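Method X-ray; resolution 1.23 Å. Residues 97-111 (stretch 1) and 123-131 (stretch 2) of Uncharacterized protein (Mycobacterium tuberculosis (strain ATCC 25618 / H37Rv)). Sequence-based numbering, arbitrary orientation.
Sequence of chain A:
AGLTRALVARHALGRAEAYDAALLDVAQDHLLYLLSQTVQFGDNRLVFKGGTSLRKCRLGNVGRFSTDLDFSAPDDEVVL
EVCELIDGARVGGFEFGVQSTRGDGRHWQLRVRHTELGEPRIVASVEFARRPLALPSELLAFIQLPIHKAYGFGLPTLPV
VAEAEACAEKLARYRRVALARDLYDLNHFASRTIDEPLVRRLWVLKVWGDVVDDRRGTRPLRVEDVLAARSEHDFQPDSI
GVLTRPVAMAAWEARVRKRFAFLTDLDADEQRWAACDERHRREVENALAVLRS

Stretch 1 97-111: GVQSTRGDGRHWQLR
Stretch 2 (123-131) VASVEFARR

Four backbone hydrogen bonds, each 2.9 Å, hold the stretches together: F128 N to R106 O, W108 N to V126 O, V126 N to W108 O and L110 N to A124 O. R106, buried and in an m, t, t rotamer with chi4 -87°, adds a fifth: its CA-to-CB bond points sideways, but the end of the side chain comes nearer stretch 2, and its NH1 donates to F128 O at 3.0 Å. Strands 107-111 and 125-129 run antiparallel, their directions 152° apart, both extended, phi from -77° to -146° and psi from 110° to 165°, after R106 at -116/2. W108 and V126 form the hydrogen-bonded pair (CA to CA 5.1 Å); H107 with E127 (CA to CA 4.5 Å) and Q109 with S125 (CA to CA 4.4 Å) are non-hydrogen-bonded pairs. The guanidinium of R130 (t, t, m, chi4 -84°) brings NH2 to 3.5 Å from R106 NE, a like-charge approach without a hydrogen bond; two waters join R130 NH2 to D104, water 1 through D104 O and water 2 through D104 OD2.

Stretch 1 doubles back through a type I turn, R102 to G105, where G105 accepts positive phi (76°). D104 (chi1 p) braces it: OD1 accepts from R106 N at 2.9 Å, and OD2 forms a salt bridge with R102 NE at 2.8 Å. R102 NH1 also makes a long salt bridge to E127 OE1, 3.9 Å.

H107, Q109, E127 (all chi1 t) and S125 (p) share one more polar face; H107 CD2 lies 3.8 Å from E127 CG. W108 and V126 (t) share the other. W108 (m, chi2 77°) donates from NE1 to G105 O at 2.8 Å, while its CD1 lies 4.0 Å from CE1 of F128 (m, chi2 88°), ring planes perpendicular. L110 (t, p) places CB 4.1 Å from both A124 CB and V126 CG2, compact apolar groups suited to this packing; L110, A124, V126 and F128 are buried. Between the stretches 731 Å² is buried, both sides summed.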

# COMPACT_ATOMS: atom_id res chain seq x y z
N GLY A 97 -7.34 -18.10 -4.02
CA GLY A 97 -8.00 -18.46 -2.78
C GLY A 97 -7.57 -17.49 -1.70
O GLY A 97 -6.45 -16.97 -1.73
N VAL A 98 -8.47 -17.22 -0.77
CA VAL A 98 -8.17 -16.38 0.38
C VAL A 98 -8.55 -17.12 1.65
O VAL A 98 -9.61 -17.76 1.71
CB VAL A 98 -8.82 -14.98 0.31
CG1 VAL A 98 -8.05 -14.08 -0.67
CG2 VAL A 98 -10.29 -15.08 -0.07
N GLN A 99 -7.70 -17.02 2.66
CA GLN A 99 -7.93 -17.61 3.97
C GLN A 99 -7.83 -16.50 5.01
O GLN A 99 -6.87 -15.72 5.00
CB GLN A 99 -6.89 -18.68 4.27
CG GLN A 99 -7.14 -19.39 5.58
CD GLN A 99 -6.25 -20.59 5.78
OE1 GLN A 99 -6.70 -21.63 6.28
NE2 GLN A 99 -4.99 -20.47 5.38
N SER A 100 -8.81 -16.43 5.89
CA SER A 100 -8.82 -15.38 6.90
C SER A 100 -7.68 -15.59 7.88
O SER A 100 -7.40 -16.72 8.30
CB SER A 100 -10.15 -15.43 7.66
OG SER A 100 -10.25 -14.35 8.57
N THR A 101 -6.99 -14.50 8.23
CA THR A 101 -5.96 -14.57 9.25
C THR A 101 -6.42 -14.05 10.60
O THR A 101 -5.71 -14.23 11.59
CB THR A 101 -4.72 -13.78 8.82
OG1 THR A 101 -5.06 -12.40 8.67
CG2 THR A 101 -4.16 -14.32 7.51
N ARG A 102 -7.58 -13.39 10.67
CA ARG A 102 -8.06 -12.89 11.95
C ARG A 102 -9.58 -12.76 11.89
O ARG A 102 -10.18 -12.75 10.81
CB ARG A 102 -7.39 -11.57 12.34
CG ARG A 102 -7.49 -10.49 11.31
CD ARG A 102 -6.82 -9.18 11.77
NE ARG A 102 -7.44 -8.02 11.14
CZ ARG A 102 -6.81 -7.11 10.40
NH1 ARG A 102 -5.50 -7.21 10.19
NH2 ARG A 102 -7.48 -6.10 9.88
N GLY A 103 -10.18 -12.67 13.07
CA GLY A 103 -11.62 -12.78 13.18
C GLY A 103 -12.41 -11.60 12.67
O GLY A 103 -13.63 -11.70 12.57
N ASP A 104 -11.76 -10.49 12.32
CA ASP A 104 -12.51 -9.32 11.88
C ASP A 104 -12.94 -9.38 10.42
O ASP A 104 -13.65 -8.49 9.96
CB ASP A 104 -11.79 -8.01 12.21
CG ASP A 104 -10.52 -7.78 11.39
OD1 ASP A 104 -10.18 -8.61 10.53
OD2 ASP A 104 -9.86 -6.75 11.62
N GLY A 105 -12.53 -10.41 9.68
CA GLY A 105 -12.94 -10.52 8.29
C GLY A 105 -12.23 -9.60 7.33
O GLY A 105 -12.59 -9.57 6.14
N ARG A 106 -11.21 -8.88 7.79
CA ARG A 106 -10.57 -7.83 7.01
C ARG A 106 -9.12 -8.11 6.67
O ARG A 106 -8.49 -7.28 6.01
CB ARG A 106 -10.72 -6.48 7.73
CG ARG A 106 -12.13 -5.92 7.59
CD ARG A 106 -12.38 -4.70 8.43
NE ARG A 106 -13.66 -4.13 8.06
CZ ARG A 106 -13.84 -3.25 7.07
NH1 ARG A 106 -12.80 -2.80 6.37
NH2 ARG A 106 -15.06 -2.82 6.79
N HIS A 107 -8.58 -9.26 7.06
CA HIS A 107 -7.21 -9.61 6.70
C HIS A 107 -7.15 -11.05 6.24
O HIS A 107 -7.67 -11.95 6.91
CB HIS A 107 -6.20 -9.38 7.82
CG HIS A 107 -4.78 -9.52 7.36
ND1 HIS A 107 -4.13 -10.73 7.29
CD2 HIS A 107 -3.89 -8.60 6.88
CE1 HIS A 107 -2.91 -10.56 6.83
NE2 HIS A 107 -2.74 -9.28 6.57
N TRP A 108 -6.52 -11.27 5.09
CA TRP A 108 -6.60 -12.54 4.40
C TRP A 108 -5.23 -12.90 3.85
O TRP A 108 -4.49 -12.03 3.40
CB TRP A 108 -7.61 -12.49 3.24
CG TRP A 108 -8.97 -12.11 3.71
CD1 TRP A 108 -9.41 -10.86 4.06
CD2 TRP A 108 -10.07 -13.00 3.95
NE1 TRP A 108 -10.71 -10.92 4.50
CE2 TRP A 108 -11.14 -12.22 4.43
CE3 TRP A 108 -10.25 -14.37 3.79
CZ2 TRP A 108 -12.37 -12.77 4.75
CZ3 TRP A 108 -11.48 -14.92 4.11
CH2 TRP A 108 -12.52 -14.12 4.59
N GLN A 109 -4.91 -14.18 3.88
CA GLN A 109 -3.77 -14.68 3.12
C GLN A 109 -4.26 -15.04 1.73
O GLN A 109 -5.26 -15.75 1.58
CB GLN A 109 -3.18 -15.91 3.80
CG GLN A 109 -2.04 -16.51 2.99
CD GLN A 109 -1.17 -17.47 3.76
OE1 GLN A 109 -1.53 -17.94 4.85
NE2 GLN A 109 -0.01 -17.78 3.20
N LEU A 110 -3.54 -14.57 0.71
CA LEU A 110 -3.88 -14.85 -0.68
C LEU A 110 -2.99 -15.96 -1.22
O LEU A 110 -1.77 -15.92 -1.06
CB LEU A 110 -3.67 -13.59 -1.52
CG LEU A 110 -3.93 -13.73 -3.02
CD1 LEU A 110 -5.40 -13.93 -3.29
CD2 LEU A 110 -3.43 -12.49 -3.73
N ARG A 111 -3.60 -16.94 -1.87
CA ARG A 111 -2.86 -17.97 -2.56
C ARG A 111 -3.27 -17.95 -4.02
O ARG A 111 -4.44 -17.71 -4.34
CB ARG A 111 -3.10 -19.34 -1.94
CG ARG A 111 -2.41 -19.49 -0.59
CD ARG A 111 -2.48 -20.92 -0.06
NE ARG A 111 -1.70 -21.10 1.16
CZ ARG A 111 -2.16 -20.88 2.39
NH1 ARG A 111 -3.41 -20.46 2.58
NH2 ARG A 111 -1.37 -21.08 3.44
N VAL A 123 4.71 -15.06 0.39
CA VAL A 123 3.62 -14.62 1.26
C VAL A 123 2.89 -13.46 0.60
O VAL A 123 3.51 -12.46 0.21
CB VAL A 123 4.18 -14.21 2.63
CG1 VAL A 123 3.22 -13.26 3.34
CG2 VAL A 123 4.49 -15.45 3.47
N ALA A 124 1.57 -13.59 0.48
CA ALA A 124 0.74 -12.56 -0.12
C ALA A 124 -0.53 -12.41 0.71
O ALA A 124 -1.01 -13.37 1.32
CB ALA A 124 0.37 -12.91 -1.56
N SER A 125 -1.07 -11.21 0.72
CA SER A 125 -2.20 -10.92 1.59
C SER A 125 -3.14 -9.94 0.92
O SER A 125 -2.80 -9.28 -0.07
CB SER A 125 -1.73 -10.36 2.92
OG SER A 125 -0.89 -9.24 2.71
N VAL A 126 -4.34 -9.85 1.48
CA VAL A 126 -5.32 -8.84 1.13
C VAL A 126 -5.84 -8.26 2.43
O VAL A 126 -6.17 -9.01 3.36
CB VAL A 126 -6.48 -9.44 0.31
CG1 VAL A 126 -7.41 -8.35 -0.17
CG2 VAL A 126 -5.96 -10.26 -0.85
N GLU A 127 -5.89 -6.93 2.52
CA GLU A 127 -6.34 -6.28 3.74
C GLU A 127 -7.30 -5.15 3.39
O GLU A 127 -7.11 -4.47 2.38
CB GLU A 127 -5.17 -5.70 4.54
CG GLU A 127 -5.53 -5.30 5.95
CD GLU A 127 -4.35 -4.72 6.70
OE1 GLU A 127 -4.56 -4.21 7.82
OE2 GLU A 127 -3.23 -4.76 6.16
N PHE A 128 -8.30 -4.95 4.24
CA PHE A 128 -9.36 -3.97 4.01
C PHE A 128 -9.44 -3.05 5.21
O PHE A 128 -9.88 -3.47 6.29
CB PHE A 128 -10.70 -4.67 3.84
CG PHE A 128 -10.76 -5.59 2.68
CD1 PHE A 128 -10.37 -6.91 2.80
CD2 PHE A 128 -11.25 -5.15 1.46
CE1 PHE A 128 -10.43 -7.78 1.74
CE2 PHE A 128 -11.32 -6.02 0.39
CZ PHE A 128 -10.91 -7.33 0.53
N ALA A 129 -9.04 -1.79 5.02
CA ALA A 129 -9.09 -0.81 6.09
C ALA A 129 -10.52 -0.33 6.29
O ALA A 129 -11.28 -0.15 5.32
CB ALA A 129 -8.22 0.39 5.74
N ARG A 130 -10.89 -0.10 7.55
CA ARG A 130 -12.23 0.37 7.89
C ARG A 130 -12.34 1.89 7.90
O ARG A 130 -13.41 2.42 7.59
CB ARG A 130 -12.60 -0.15 9.29
CG ARG A 130 -14.05 0.07 9.65
CD ARG A 130 -14.31 -0.31 11.10
NE ARG A 130 -13.82 -1.64 11.43
CZ ARG A 130 -14.50 -2.76 11.20
NH1 ARG A 130 -15.70 -2.71 10.63
NH2 ARG A 130 -13.98 -3.94 11.53
N ARG A 131 -11.27 2.59 8.28
CA ARG A 131 -11.35 4.03 8.44
C ARG A 131 -11.46 4.68 7.07
O ARG A 131 -10.67 4.36 6.18
CB ARG A 131 -10.12 4.56 9.17
CG ARG A 131 -10.30 5.99 9.69
CD ARG A 131 -9.03 6.55 10.34
NE ARG A 131 -8.34 5.54 11.13
CZ ARG A 131 -7.06 5.61 11.48
NH1 ARG A 131 -6.30 6.65 11.13
NH2 ARG A 131 -6.53 4.61 12.19
O HOH W 1 -14.96 -6.14 10.73
O HOH W 2 -11.64 -4.48 12.81
O HOH W 3 0.41 -16.39 0.63